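Local coordinates for tyrosine recombinase XerH (Helicobacter pylori, PDB 5JK0), which cuts and rejoins DNA at difH sites as a site-specific tyrosine recombinase that serves chromosome segregation, at a contact of chain A with DNA. Numbering follows the deposited sequence.

Contact 1: a contact of chain A with DNA. Residues 27, 31, 76, 131. With nucleotides of chain B.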
ATOM      1  N   LYS A  27      -7.608 -19.613 -14.632  1.00 20.24           N
ATOM      2  CA  LYS A  27      -8.527 -18.938 -13.722  1.00 22.25           C
ATOM      3  C   LYS A  27      -8.760 -19.754 -12.453  1.00 22.29           C
ATOM      4  O   LYS A  27      -8.985 -19.197 -11.380  1.00 21.65           O
ATOM      5  CB  LYS A  27      -9.858 -18.649 -14.420  1.00 21.43           C
ATOM      6  CG  LYS A  27      -9.795 -17.486 -15.399  1.00 23.12           C
ATOM      7  CD  LYS A  27      -9.365 -16.207 -14.693  1.00 25.25           C
ATOM      8  CE  LYS A  27      -9.284 -15.036 -15.656  1.00 27.20           C
ATOM      9  NZ  LYS A  27      -8.855 -13.783 -14.967  1.00 30.06           N
ATOM     10  N   LEU A  31      -8.258 -17.304  -9.329  1.00 23.48           N
ATOM     11  CA  LEU A  31      -9.453 -16.857  -8.620  1.00 23.23           C
ATOM     12  C   LEU A  31      -9.423 -17.326  -7.167  1.00 24.77           C
ATOM     13  O   LEU A  31      -8.664 -18.229  -6.817  1.00 25.50           O
ATOM     14  CB  LEU A  31     -10.717 -17.360  -9.322  1.00 21.86           C
ATOM     15  CG  LEU A  31     -10.971 -16.790 -10.721  1.00 22.85           C
ATOM     16  CD1 LEU A  31     -12.196 -17.430 -11.360  1.00 21.59           C
ATOM     17  CD2 LEU A  31     -11.115 -15.277 -10.667  1.00 23.18           C
ATOM     18  N   TYR A  76     -17.056 -17.533 -16.110  1.00 22.91           N
ATOM     19  CA  TYR A  76     -16.252 -17.608 -17.326  1.00 21.91           C
ATOM     20  C   TYR A  76     -16.558 -18.826 -18.199  1.00 22.50           C
ATOM     21  O   TYR A  76     -16.504 -18.742 -19.426  1.00 22.61           O
ATOM     22  CB  TYR A  76     -14.763 -17.608 -16.968  1.00 20.63           C
ATOM     23  CG  TYR A  76     -14.254 -16.282 -16.450  1.00 22.82           C
ATOM     24  CD1 TYR A  76     -13.945 -15.250 -17.324  1.00 24.00           C
ATOM     25  CD2 TYR A  76     -14.079 -16.064 -15.088  1.00 25.31           C
ATOM     26  CE1 TYR A  76     -13.479 -14.035 -16.860  1.00 27.13           C
ATOM     27  CE2 TYR A  76     -13.611 -14.851 -14.612  1.00 26.82           C
ATOM     28  CZ  TYR A  76     -13.313 -13.840 -15.504  1.00 28.36           C
ATOM     29  OH  TYR A  76     -12.849 -12.628 -15.044  1.00 31.18           O
ATOM     30  N   ILE A 131     -17.473  -9.625 -20.652  1.00 21.83           N
ATOM     31  CA  ILE A 131     -16.283  -9.688 -19.808  1.00 21.30           C
ATOM     32  C   ILE A 131     -15.523 -10.998 -20.019  1.00 21.53           C
ATOM     33  O   ILE A 131     -14.293 -11.007 -20.091  1.00 21.78           O
ATOM     34  CB  ILE A 131     -16.647  -9.534 -18.317  1.00 24.09           C
ATOM     35  CG1 ILE A 131     -17.183  -8.127 -18.042  1.00 25.81           C
ATOM     36  CG2 ILE A 131     -15.442  -9.814 -17.431  1.00 24.97           C
ATOM     37  CD1 ILE A 131     -16.193  -7.025 -18.347  1.00 25.32           C
TER
ATOM     38  P    DG B  18      -9.589  -7.297 -18.164  1.00 27.45           P
ATOM     39  OP1  DG B  18      -8.116  -7.382 -18.274  1.00 29.26           O
ATOM     40  OP2  DG B  18     -10.438  -7.893 -19.221  1.00 30.84           O
ATOM     41  O5'  DG B  18     -10.032  -7.908 -16.757  1.00 28.52           O
ATOM     42  C5'  DG B  18      -9.432  -7.417 -15.566  1.00 28.97           C
ATOM     43  C4'  DG B  18     -10.222  -7.818 -14.334  1.00 28.05           C
ATOM     44  O4'  DG B  18     -11.448  -7.071 -14.259  1.00 27.24           O
ATOM     45  C3'  DG B  18     -10.641  -9.290 -14.261  1.00 28.45           C
ATOM     46  O3'  DG B  18      -9.781  -9.986 -13.354  1.00 29.69           O
ATOM     47  C2'  DG B  18     -12.101  -9.243 -13.756  1.00 27.97           C
ATOM     48  C1'  DG B  18     -12.298  -7.773 -13.400  1.00 27.34           C
ATOM     49  N9   DG B  18     -13.668  -7.291 -13.573  1.00 26.88           N
ATOM     50  C8   DG B  18     -14.347  -7.112 -14.755  1.00 27.24           C
ATOM     51  N7   DG B  18     -15.564  -6.665 -14.593  1.00 27.33           N
ATOM     52  C5   DG B  18     -15.699  -6.537 -13.215  1.00 26.51           C
ATOM     53  C6   DG B  18     -16.802  -6.095 -12.441  1.00 26.24           C
ATOM     54  O6   DG B  18     -17.913  -5.715 -12.833  1.00 26.74           O
ATOM     55  N1   DG B  18     -16.516  -6.119 -11.077  1.00 24.43           N
ATOM     56  C2   DG B  18     -15.321  -6.521 -10.532  1.00 24.63           C
ATOM     57  N2   DG B  18     -15.234  -6.477  -9.194  1.00 24.92           N
ATOM     58  N3   DG B  18     -14.282  -6.935 -11.245  1.00 26.62           N
ATOM     59  C4   DG B  18     -14.543  -6.919 -12.575  1.00 26.57           C
ATOM     60  P    DT B  19     -10.147 -11.460 -12.823  1.00 28.47           P
ATOM     61  OP1  DT B  19      -8.871 -12.118 -12.460  1.00 32.04           O
ATOM     62  OP2  DT B  19     -11.040 -12.118 -13.801  1.00 30.97           O
ATOM     63  O5'  DT B  19     -10.967 -11.190 -11.477  1.00 26.94           O
ATOM     64  C5'  DT B  19     -10.420 -10.330 -10.479  1.00 25.93           C
ATOM     65  C4'  DT B  19     -11.276 -10.330  -9.224  1.00 24.52           C
ATOM     66  O4'  DT B  19     -12.554  -9.709  -9.507  1.00 23.84           O
ATOM     67  C3'  DT B  19     -11.587 -11.713  -8.649  1.00 24.12           C
ATOM     68  O3'  DT B  19     -11.435 -11.688  -7.235  1.00 21.96           O
ATOM     69  C2'  DT B  19     -13.040 -11.950  -9.063  1.00 23.30           C
ATOM     70  C1'  DT B  19     -13.598 -10.537  -9.048  1.00 23.02           C
ATOM     71  N1   DT B  19     -14.772 -10.347  -9.950  1.00 23.92           N
ATOM     72  C2   DT B  19     -15.969  -9.923  -9.419  1.00 23.93           C
ATOM     73  O2   DT B  19     -16.132  -9.698  -8.234  1.00 25.43           O
ATOM     74  N3   DT B  19     -16.979  -9.773 -10.332  1.00 21.46           N
ATOM     75  C4   DT B  19     -16.915  -9.999 -11.693  1.00 20.89           C
ATOM     76  O4   DT B  19     -17.882  -9.835 -12.432  1.00 19.63           O
ATOM     77  C5   DT B  19     -15.634 -10.443 -12.186  1.00 21.54           C
ATOM     78  C7   DT B  19     -15.444 -10.721 -13.647  1.00 20.94           C
ATOM     79  C6   DT B  19     -14.635 -10.593 -11.301  1.00 23.03           C
ATOM     80  P    DT B  20     -11.514 -13.048  -6.383  1.00 26.73           P
ATOM     81  OP1  DT B  20     -10.580 -12.910  -5.246  1.00 26.14           O
ATOM     82  OP2  DT B  20     -11.377 -14.187  -7.318  1.00 29.31           O
ATOM     83  O5'  DT B  20     -13.008 -13.053  -5.817  1.00 25.86           O
ATOM     84  C5'  DT B  20     -13.431 -12.020  -4.938  1.00 25.70           C
ATOM     85  C4'  DT B  20     -14.919 -12.122  -4.657  1.00 24.87           C
ATOM     86  O4'  DT B  20     -15.659 -11.837  -5.863  1.00 24.42           O
ATOM     87  C3'  DT B  20     -15.397 -13.496  -4.172  1.00 25.98           C
ATOM     88  O3'  DT B  20     -15.979 -13.369  -2.876  1.00 27.40           O
ATOM     89  C2'  DT B  20     -16.426 -13.939  -5.229  1.00 24.15           C
ATOM     90  C1'  DT B  20     -16.820 -12.623  -5.878  1.00 23.50           C
ATOM     91  N1   DT B  20     -17.274 -12.761  -7.292  1.00 22.07           N
ATOM     92  C2   DT B  20     -18.537 -12.336  -7.638  1.00 21.48           C
ATOM     93  O2   DT B  20     -19.321 -11.850  -6.841  1.00 21.72           O
ATOM     94  N3   DT B  20     -18.854 -12.499  -8.959  1.00 20.47           N
ATOM     95  C4   DT B  20     -18.053 -13.035  -9.950  1.00 22.27           C
ATOM     96  O4   DT B  20     -18.430 -13.143 -11.113  1.00 24.46           O
ATOM     97  C5   DT B  20     -16.741 -13.462  -9.521  1.00 21.91           C
ATOM     98  C7   DT B  20     -15.783 -14.060 -10.509  1.00 21.61           C
ATOM     99  C6   DT B  20     -16.418 -13.304  -8.228  1.00 21.13           C
TER
HETATM  100  O   HOH W   1     -12.254  -9.490 -18.612  1.00 26.49           O
HETATM  101  O   HOH W   2      -6.999 -14.295 -13.179  1.00 38.31           O

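Contact 2: a contact of chain A with DNA. Residues 66, 71-72, 74-75, 128. With nucleotides of chain C; nucleotides of chain B.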
ATOM      1  N   ARG A  66     -16.530 -25.712  -9.518  1.00 23.63           N
ATOM      2  CA  ARG A  66     -17.474 -24.810  -8.865  1.00 24.40           C
ATOM      3  C   ARG A  66     -18.146 -25.475  -7.667  1.00 24.58           C
ATOM      4  O   ARG A  66     -18.291 -24.864  -6.608  1.00 22.42           O
ATOM      5  CB  ARG A  66     -18.539 -24.329  -9.853  1.00 24.46           C
ATOM      6  CG  ARG A  66     -19.544 -23.366  -9.236  1.00 21.88           C
ATOM      7  CD  ARG A  66     -20.744 -23.130 -10.140  1.00 23.71           C
ATOM      8  NE  ARG A  66     -21.676 -22.174  -9.547  1.00 23.82           N
ATOM      9  CZ  ARG A  66     -22.824 -21.798 -10.102  1.00 28.27           C
ATOM     10  NH1 ARG A  66     -23.195 -22.297 -11.274  1.00 24.72           N
ATOM     11  NH2 ARG A  66     -23.604 -20.923  -9.485  1.00 26.33           N
ATOM     12  N   LEU A  71     -16.050 -21.036  -6.659  1.00 24.35           N
ATOM     13  CA  LEU A  71     -17.266 -20.424  -7.192  1.00 24.51           C
ATOM     14  C   LEU A  71     -17.054 -19.531  -8.415  1.00 24.43           C
ATOM     15  O   LEU A  71     -17.903 -19.481  -9.304  1.00 22.66           O
ATOM     16  CB  LEU A  71     -17.955 -19.608  -6.096  1.00 24.69           C
ATOM     17  CG  LEU A  71     -18.190 -20.324  -4.765  1.00 25.88           C
ATOM     18  CD1 LEU A  71     -18.972 -19.434  -3.811  1.00 26.10           C
ATOM     19  CD2 LEU A  71     -18.910 -21.650  -4.982  1.00 24.49           C
ATOM     20  N   GLY A  72     -15.928 -18.824  -8.449  1.00 23.19           N
ATOM     21  CA  GLY A  72     -15.689 -17.813  -9.466  1.00 21.64           C
ATOM     22  C   GLY A  72     -15.644 -18.308 -10.902  1.00 27.47           C
ATOM     23  O   GLY A  72     -15.866 -17.534 -11.834  1.00 20.94           O
ATOM     24  N   ASN A  74     -17.616 -20.090 -12.574  1.00 22.65           N
ATOM     25  CA  ASN A  74     -18.904 -20.180 -13.257  1.00 24.29           C
ATOM     26  C   ASN A  74     -19.175 -18.994 -14.179  1.00 25.84           C
ATOM     27  O   ASN A  74     -19.914 -19.116 -15.154  1.00 28.33           O
ATOM     28  CB  ASN A  74     -20.040 -20.309 -12.239  1.00 21.79           C
ATOM     29  CG  ASN A  74     -20.544 -18.963 -11.746  1.00 28.10           C
ATOM     30  OD1 ASN A  74     -21.491 -18.401 -12.300  1.00 28.42           O
ATOM     31  ND2 ASN A  74     -19.917 -18.442 -10.698  1.00 23.09           N
ATOM     32  N   THR A  75     -18.576 -17.849 -13.868  1.00 24.07           N
ATOM     33  CA  THR A  75     -18.789 -16.638 -14.652  1.00 24.83           C
ATOM     34  C   THR A  75     -18.113 -16.731 -16.022  1.00 24.59           C
ATOM     35  O   THR A  75     -18.554 -16.105 -16.987  1.00 24.85           O
ATOM     36  CB  THR A  75     -18.269 -15.388 -13.902  1.00 25.94           C
ATOM     37  OG1 THR A  75     -18.835 -15.348 -12.585  1.00 25.77           O
ATOM     38  CG2 THR A  75     -18.645 -14.111 -14.640  1.00 25.85           C
ATOM     39  N   ASN A 128     -21.652  -9.890 -18.271  1.00 22.34           N
ATOM     40  CA  ASN A 128     -20.813 -11.020 -17.891  1.00 23.02           C
ATOM     41  C   ASN A 128     -20.267 -11.763 -19.108  1.00 24.15           C
ATOM     42  O   ASN A 128     -19.101 -12.160 -19.130  1.00 25.54           O
ATOM     43  CB  ASN A 128     -21.591 -11.987 -16.995  1.00 22.86           C
ATOM     44  CG  ASN A 128     -21.946 -11.379 -15.648  1.00 24.17           C
ATOM     45  OD1 ASN A 128     -21.218 -10.540 -15.120  1.00 25.64           O
ATOM     46  ND2 ASN A 128     -23.069 -11.806 -15.085  1.00 24.41           N
TER
ATOM     47  P    DG C   8     -25.326 -24.953 -16.005  1.00 48.74           P
ATOM     48  OP1  DG C   8     -25.008 -25.879 -17.113  1.00 50.42           O
ATOM     49  OP2  DG C   8     -24.226 -24.376 -15.201  1.00 47.03           O
ATOM     50  O5'  DG C   8     -26.200 -23.741 -16.577  1.00 41.40           O
ATOM     51  C5'  DG C   8     -27.432 -24.006 -17.241  1.00 38.88           C
ATOM     52  C4'  DG C   8     -28.395 -22.838 -17.094  1.00 34.43           C
ATOM     53  O4'  DG C   8     -28.532 -22.489 -15.690  1.00 31.24           O
ATOM     54  C3'  DG C   8     -27.981 -21.554 -17.808  1.00 31.16           C
ATOM     55  O3'  DG C   8     -29.132 -20.902 -18.331  1.00 31.16           O
ATOM     56  C2'  DG C   8     -27.331 -20.740 -16.693  1.00 28.17           C
ATOM     57  C1'  DG C   8     -28.172 -21.138 -15.490  1.00 27.96           C
ATOM     58  N9   DG C   8     -27.455 -21.037 -14.221  1.00 26.32           N
ATOM     59  C8   DG C   8     -26.152 -21.397 -13.979  1.00 25.77           C
ATOM     60  N7   DG C   8     -25.778 -21.199 -12.746  1.00 25.27           N
ATOM     61  C5   DG C   8     -26.907 -20.676 -12.128  1.00 25.50           C
ATOM     62  C6   DG C   8     -27.106 -20.268 -10.787  1.00 25.64           C
ATOM     63  O6   DG C   8     -26.293 -20.287  -9.850  1.00 25.67           O
ATOM     64  N1   DG C   8     -28.400 -19.797 -10.578  1.00 21.31           N
ATOM     65  C2   DG C   8     -29.378 -19.731 -11.542  1.00 25.49           C
ATOM     66  N2   DG C   8     -30.567 -19.249 -11.150  1.00 25.28           N
ATOM     67  N3   DG C   8     -29.205 -20.111 -12.802  1.00 23.24           N
ATOM     68  C4   DG C   8     -27.949 -20.571 -13.023  1.00 25.11           C
ATOM     69  P    DA C   9     -28.987 -19.533 -19.158  1.00 43.73           P
ATOM     70  OP1  DA C   9     -30.106 -19.489 -20.124  1.00 47.28           O
ATOM     71  OP2  DA C   9     -27.592 -19.432 -19.640  1.00 44.48           O
ATOM     72  O5'  DA C   9     -29.229 -18.394 -18.059  1.00 29.85           O
ATOM     73  C5'  DA C   9     -30.459 -18.358 -17.350  1.00 29.70           C
ATOM     74  C4'  DA C   9     -30.396 -17.406 -16.167  1.00 27.26           C
ATOM     75  O4'  DA C   9     -29.397 -17.849 -15.225  1.00 25.34           O
ATOM     76  C3'  DA C   9     -30.036 -15.954 -16.505  1.00 25.32           C
ATOM     77  O3'  DA C   9     -31.167 -15.120 -16.280  1.00 25.30           O
ATOM     78  C2'  DA C   9     -28.880 -15.612 -15.543  1.00 23.98           C
ATOM     79  C1'  DA C   9     -28.969 -16.727 -14.509  1.00 24.38           C
ATOM     80  N9   DA C   9     -27.698 -17.034 -13.860  1.00 23.68           N
ATOM     81  C8   DA C   9     -26.581 -17.571 -14.437  1.00 23.42           C
ATOM     82  N7   DA C   9     -25.580 -17.733 -13.602  1.00 21.50           N
ATOM     83  C5   DA C   9     -26.077 -17.275 -12.394  1.00 23.02           C
ATOM     84  C6   DA C   9     -25.510 -17.178 -11.107  1.00 23.39           C
ATOM     85  N6   DA C   9     -24.261 -17.561 -10.821  1.00 24.15           N
ATOM     86  N1   DA C   9     -26.278 -16.672 -10.120  1.00 23.05           N
ATOM     87  C2   DA C   9     -27.528 -16.287 -10.408  1.00 23.80           C
ATOM     88  N3   DA C   9     -28.170 -16.328 -11.575  1.00 25.97           N
ATOM     89  C4   DA C   9     -27.381 -16.839 -12.536  1.00 24.13           C
ATOM     90  P    DA C  10     -31.110 -13.550 -16.620  1.00 29.52           P
ATOM     91  OP1  DA C  10     -32.503 -13.106 -16.841  1.00 32.49           O
ATOM     92  OP2  DA C  10     -30.095 -13.338 -17.674  1.00 28.86           O
ATOM     93  O5'  DA C  10     -30.575 -12.884 -15.265  1.00 27.82           O
ATOM     94  C5'  DA C  10     -31.276 -13.098 -14.046  1.00 28.52           C
ATOM     95  C4'  DA C  10     -30.579 -12.414 -12.883  1.00 26.84           C
ATOM     96  O4'  DA C  10     -29.386 -13.158 -12.518  1.00 27.76           O
ATOM     97  C3'  DA C  10     -30.118 -10.977 -13.156  1.00 25.75           C
ATOM     98  O3'  DA C  10     -30.547 -10.118 -12.104  1.00 24.85           O
ATOM     99  C2'  DA C  10     -28.593 -11.090 -13.194  1.00 24.76           C
ATOM    100  C1'  DA C  10     -28.358 -12.242 -12.236  1.00 25.49           C
ATOM    101  N9   DA C  10     -27.069 -12.901 -12.416  1.00 23.72           N
ATOM    102  C8   DA C  10     -26.508 -13.309 -13.594  1.00 22.44           C
ATOM    103  N7   DA C  10     -25.328 -13.868 -13.453  1.00 23.79           N
ATOM    104  C5   DA C  10     -25.098 -13.820 -12.088  1.00 23.21           C
ATOM    105  C6   DA C  10     -24.020 -14.250 -11.290  1.00 24.12           C
ATOM    106  N6   DA C  10     -22.926 -14.841 -11.784  1.00 24.76           N
ATOM    107  N1   DA C  10     -24.108 -14.050  -9.958  1.00 23.18           N
ATOM    108  C2   DA C  10     -25.203 -13.460  -9.465  1.00 23.05           C
ATOM    109  N3   DA C  10     -26.277 -13.011 -10.114  1.00 24.28           N
ATOM    110  C4   DA C  10     -26.160 -13.224 -11.434  1.00 23.63           C
ATOM    111  P    DA C  11     -30.718  -8.543 -12.371  1.00 28.17           P
ATOM    112  OP1  DA C  11     -31.406  -7.961 -11.198  1.00 29.08           O
ATOM    113  OP2  DA C  11     -31.308  -8.380 -13.717  1.00 25.95           O
ATOM    114  O5'  DA C  11     -29.214  -7.997 -12.433  1.00 25.82           O
ATOM    115  C5'  DA C  11     -28.663  -7.285 -11.328  1.00 24.01           C
ATOM    116  C4'  DA C  11     -28.234  -8.231 -10.219  1.00 22.28           C
ATOM    117  O4'  DA C  11     -27.355  -9.246 -10.761  1.00 23.47           O
ATOM    118  C3'  DA C  11     -27.469  -7.563  -9.069  1.00 23.39           C
ATOM    119  O3'  DA C  11     -28.105  -7.833  -7.827  1.00 22.10           O
ATOM    120  C2'  DA C  11     -26.067  -8.179  -9.131  1.00 24.47           C
ATOM    121  C1'  DA C  11     -26.308  -9.493  -9.857  1.00 23.74           C
ATOM    122  N9   DA C  11     -25.143  -9.947 -10.614  1.00 22.58           N
ATOM    123  C8   DA C  11     -25.000  -9.968 -11.973  1.00 23.06           C
ATOM    124  N7   DA C  11     -23.837 -10.424 -12.377  1.00 23.15           N
ATOM    125  C5   DA C  11     -23.168 -10.719 -11.201  1.00 22.83           C
ATOM    126  C6   DA C  11     -21.883 -11.236 -10.943  1.00 23.94           C
ATOM    127  N6   DA C  11     -21.013 -11.559 -11.905  1.00 23.52           N
ATOM    128  N1   DA C  11     -21.526 -11.410  -9.653  1.00 24.69           N
ATOM    129  C2   DA C  11     -22.399 -11.084  -8.692  1.00 22.94           C
ATOM    130  N3   DA C  11     -23.631 -10.589  -8.811  1.00 23.16           N
ATOM    131  C4   DA C  11     -23.957 -10.427 -10.103  1.00 23.39           C
TER
ATOM    132  P    DT B  20     -11.514 -13.048  -6.383  1.00 26.73           P
ATOM    133  OP1  DT B  20     -10.580 -12.910  -5.246  1.00 26.14           O
ATOM    134  OP2  DT B  20     -11.377 -14.187  -7.318  1.00 29.31           O
ATOM    135  O5'  DT B  20     -13.008 -13.053  -5.817  1.00 25.86           O
ATOM    136  C5'  DT B  20     -13.431 -12.020  -4.938  1.00 25.70           C
ATOM    137  C4'  DT B  20     -14.919 -12.122  -4.657  1.00 24.87           C
ATOM    138  O4'  DT B  20     -15.659 -11.837  -5.863  1.00 24.42           O
ATOM    139  C3'  DT B  20     -15.397 -13.496  -4.172  1.00 25.98           C
ATOM    140  O3'  DT B  20     -15.979 -13.369  -2.876  1.00 27.40           O
ATOM    141  C2'  DT B  20     -16.426 -13.939  -5.229  1.00 24.15           C
ATOM    142  C1'  DT B  20     -16.820 -12.623  -5.878  1.00 23.50           C
ATOM    143  N1   DT B  20     -17.274 -12.761  -7.292  1.00 22.07           N
ATOM    144  C2   DT B  20     -18.537 -12.336  -7.638  1.00 21.48           C
ATOM    145  O2   DT B  20     -19.321 -11.850  -6.841  1.00 21.72           O
ATOM    146  N3   DT B  20     -18.854 -12.499  -8.959  1.00 20.47           N
ATOM    147  C4   DT B  20     -18.053 -13.035  -9.950  1.00 22.27           C
ATOM    148  O4   DT B  20     -18.430 -13.143 -11.113  1.00 24.46           O
ATOM    149  C5   DT B  20     -16.741 -13.462  -9.521  1.00 21.91           C
ATOM    150  C7   DT B  20     -15.783 -14.060 -10.509  1.00 21.61           C
ATOM    151  C6   DT B  20     -16.418 -13.304  -8.228  1.00 21.13           C
ATOM    152  P    DT B  21     -16.662 -14.628  -2.146  1.00 36.29           P
ATOM    153  OP1  DT B  21     -16.436 -14.460  -0.695  1.00 40.18           O
ATOM    154  OP2  DT B  21     -16.218 -15.875  -2.808  1.00 40.48           O
ATOM    155  O5'  DT B  21     -18.221 -14.425  -2.434  1.00 41.23           O
ATOM    156  C5'  DT B  21     -18.839 -13.186  -2.101  1.00 37.48           C
ATOM    157  C4'  DT B  21     -20.267 -13.130  -2.609  1.00 33.56           C
ATOM    158  O4'  DT B  21     -20.276 -13.184  -4.047  1.00 30.16           O
ATOM    159  C3'  DT B  21     -21.167 -14.278  -2.145  1.00 32.10           C
ATOM    160  O3'  DT B  21     -22.070 -13.808  -1.148  1.00 34.26           O
ATOM    161  C2'  DT B  21     -21.908 -14.730  -3.417  1.00 30.25           C
ATOM    162  C1'  DT B  21     -21.520 -13.678  -4.452  1.00 27.56           C
ATOM    163  N1   DT B  21     -21.388 -14.221  -5.834  1.00 24.21           N
ATOM    164  C2   DT B  21     -22.418 -14.039  -6.727  1.00 23.37           C
ATOM    165  O2   DT B  21     -23.450 -13.455  -6.448  1.00 24.55           O
ATOM    166  N3   DT B  21     -22.199 -14.573  -7.969  1.00 23.09           N
ATOM    167  C4   DT B  21     -21.077 -15.252  -8.400  1.00 21.65           C
ATOM    168  O4   DT B  21     -20.975 -15.696  -9.540  1.00 22.12           O
ATOM    169  C5   DT B  21     -20.032 -15.407  -7.416  1.00 21.86           C
ATOM    170  C7   DT B  21     -18.765 -16.128  -7.768  1.00 21.32           C
ATOM    171  C6   DT B  21     -20.237 -14.890  -6.193  1.00 22.82           C
ATOM    172  P    DT B  22     -23.127 -14.806  -0.460  1.00 29.41           P
ATOM    173  OP1  DT B  22     -23.384 -14.291   0.902  1.00 31.46           O
ATOM    174  OP2  DT B  22     -22.658 -16.197  -0.646  1.00 31.13           O
ATOM    175  O5'  DT B  22     -24.451 -14.616  -1.336  1.00 30.04           O
ATOM    176  C5'  DT B  22     -25.071 -13.341  -1.408  1.00 29.17           C
ATOM    177  C4'  DT B  22     -26.152 -13.321  -2.472  1.00 26.49           C
ATOM    178  O4'  DT B  22     -25.592 -13.733  -3.744  1.00 25.70           O
ATOM    179  C3'  DT B  22     -27.350 -14.241  -2.205  1.00 25.49           C
ATOM    180  O3'  DT B  22     -28.555 -13.482  -2.273  1.00 25.81           O
ATOM    181  C2'  DT B  22     -27.267 -15.295  -3.315  1.00 25.05           C
ATOM    182  C1'  DT B  22     -26.513 -14.557  -4.409  1.00 24.12           C
ATOM    183  N1   DT B  22     -25.758 -15.461  -5.322  1.00 25.02           N
ATOM    184  C2   DT B  22     -26.110 -15.528  -6.649  1.00 24.16           C
ATOM    185  O2   DT B  22     -27.022 -14.880  -7.132  1.00 25.90           O
ATOM    186  N3   DT B  22     -25.353 -16.388  -7.399  1.00 22.49           N
ATOM    187  C4   DT B  22     -24.300 -17.171  -6.966  1.00 24.93           C
ATOM    188  O4   DT B  22     -23.680 -17.915  -7.721  1.00 28.66           O
ATOM    189  C5   DT B  22     -23.982 -17.054  -5.565  1.00 25.03           C
ATOM    190  C7   DT B  22     -22.859 -17.857  -4.979  1.00 25.92           C
ATOM    191  C6   DT B  22     -24.717 -16.214  -4.818  1.00 25.53           C
TER
HETATM  192  O   HOH W   3     -24.208 -14.536 -16.134  1.00 22.25           O
HETATM  193  O   HOH W   4     -22.129 -24.410 -12.960  1.00 22.58           O
HETATM  194  O   HOH W   5     -23.111 -19.283 -14.577  1.00 27.20           O

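Contact 1: a contact of chain A with DNA
The phenol ring of Tyr76 is the flat group of the protein side here. On one face, toward the rim, lies the aliphatic end of Lys27, whose CE sits 4.2 Å above the ring plane of Tyr76. At the far tip, the hydroxyl lies beside the phosphate of DT19 in chain B, and Tyr76 OH also touches the thymine methyl C7 of DT19 at 3.5 Å. The modelled separation of the hydroxyl from OP2 of that phosphate is too short to be real, and nothing is built on it. A rigid ring probably suits this place because it reaches the strand from helix 74-88 and lets the end of Lys27 lie along its rim.

Lys27, near the end of helix 12-30, bends at chi2 (-59°) and then runs straight through chi3 and chi4, which sends its amine alongside the tyrosine to the same phosphate. Lys27 NZ forms a salt bridge with OP2 of DT19 at 3.0 Å; its hydrogen bonds to OP1 and OP2 are weak, so the attraction is probably mainly electrostatic. Water 2 joins NZ to OP1 as well. A long, flexible cation suits a phosphate, a contact that does not depend on the base.

Leu31, in the loop after that helix, turns one branch to the next phosphate, with Leu31 CD2 3.5 Å from OP2 of DT20. This is plain van der Waals packing beside the strand.

Ile131 on helix 123-143 works in the major groove. Its CG2 touches both the methyl C7 of DT19, at 3.9 Å, and C8 of DG18, while CD1 lies in van der Waals contact near N7 and C8 of DG18. A beta-branched aliphatic chain suits the thymine methyl and the C8 edge. Its backbone also helps: water 1 lies 2.9 Å from Ile131 O and links that carbonyl to OP2 of DG18.

Contact 2: a contact of chain A with DNA
Base readout dominates this major-groove site. Arg66, extended from helix 55-67 with CG anti to the backbone N (chi1 -179°), grips the Hoogsteen edge of DG8 in chain C end-on. Arg66 NH1 donates to DG8 N7 at 3.2 Å and Arg66 NH2 to DG8 O6 at 2.8 Å, both acceptors lying close to the guanidinium plane; this paired donor pattern suits guanine. CB of Asn74 rests over the rim of one guanidinium face.

Asn74 takes the crowded chi1 position (87°), which turns its amide across two base pairs. Asn74 ND2 donates almost straight to O4 of DT21 in chain B at 3.2 Å (176° at H), and also to Leu71 O, so two in-plane acceptors fix the amide's rotation. OD1 accepts from N6 of DA9, the donor standing above the carbonyl plane, and reaches DA9 N7 through water 5. Thr75 donates its short hydroxyl, OG1, to O4 of DT20 at 2.7 Å.

From helix 123-143, Asn128 ND2 donates to DA11 N7 at 3.1 Å and reaches DA10 N7 through water 3; the bond from DA11 N6 to OD1 is weak. Gly72, lacking a side chain, lets its CA approach the methyls of DT20 and DT21, and Leu71 CB adds to the methyl packing.

Backbone contact is indirect: water 4 joins Arg66 NH1 to OP2 of DG8. Together these contacts let the core-binding region recognise a G-A-A-A run and the thymines paired with its adenines, probably helping XerH select and position difH.

Contact 1 and contact 2 are adjoining parts of one DNA-binding surface, with C-alpha centres about 7 Å apart. Helix 74-88 and helix 123-143 serve both, and DT20 of chain B is touched in each. Lys27 holds the backbone while Asn74 and Thr75 read bases, so the phosphate grip of contact 1 probably helps set the depth and register at which contact 2 reads sequence. The centre of contact 2 lies about 17 Å from the predicted active-site residues Arg214 and Lys240. The base-reading surface is thus spatially distinct from these catalytic residues, and the four XerH copies of the assembly can repeat it.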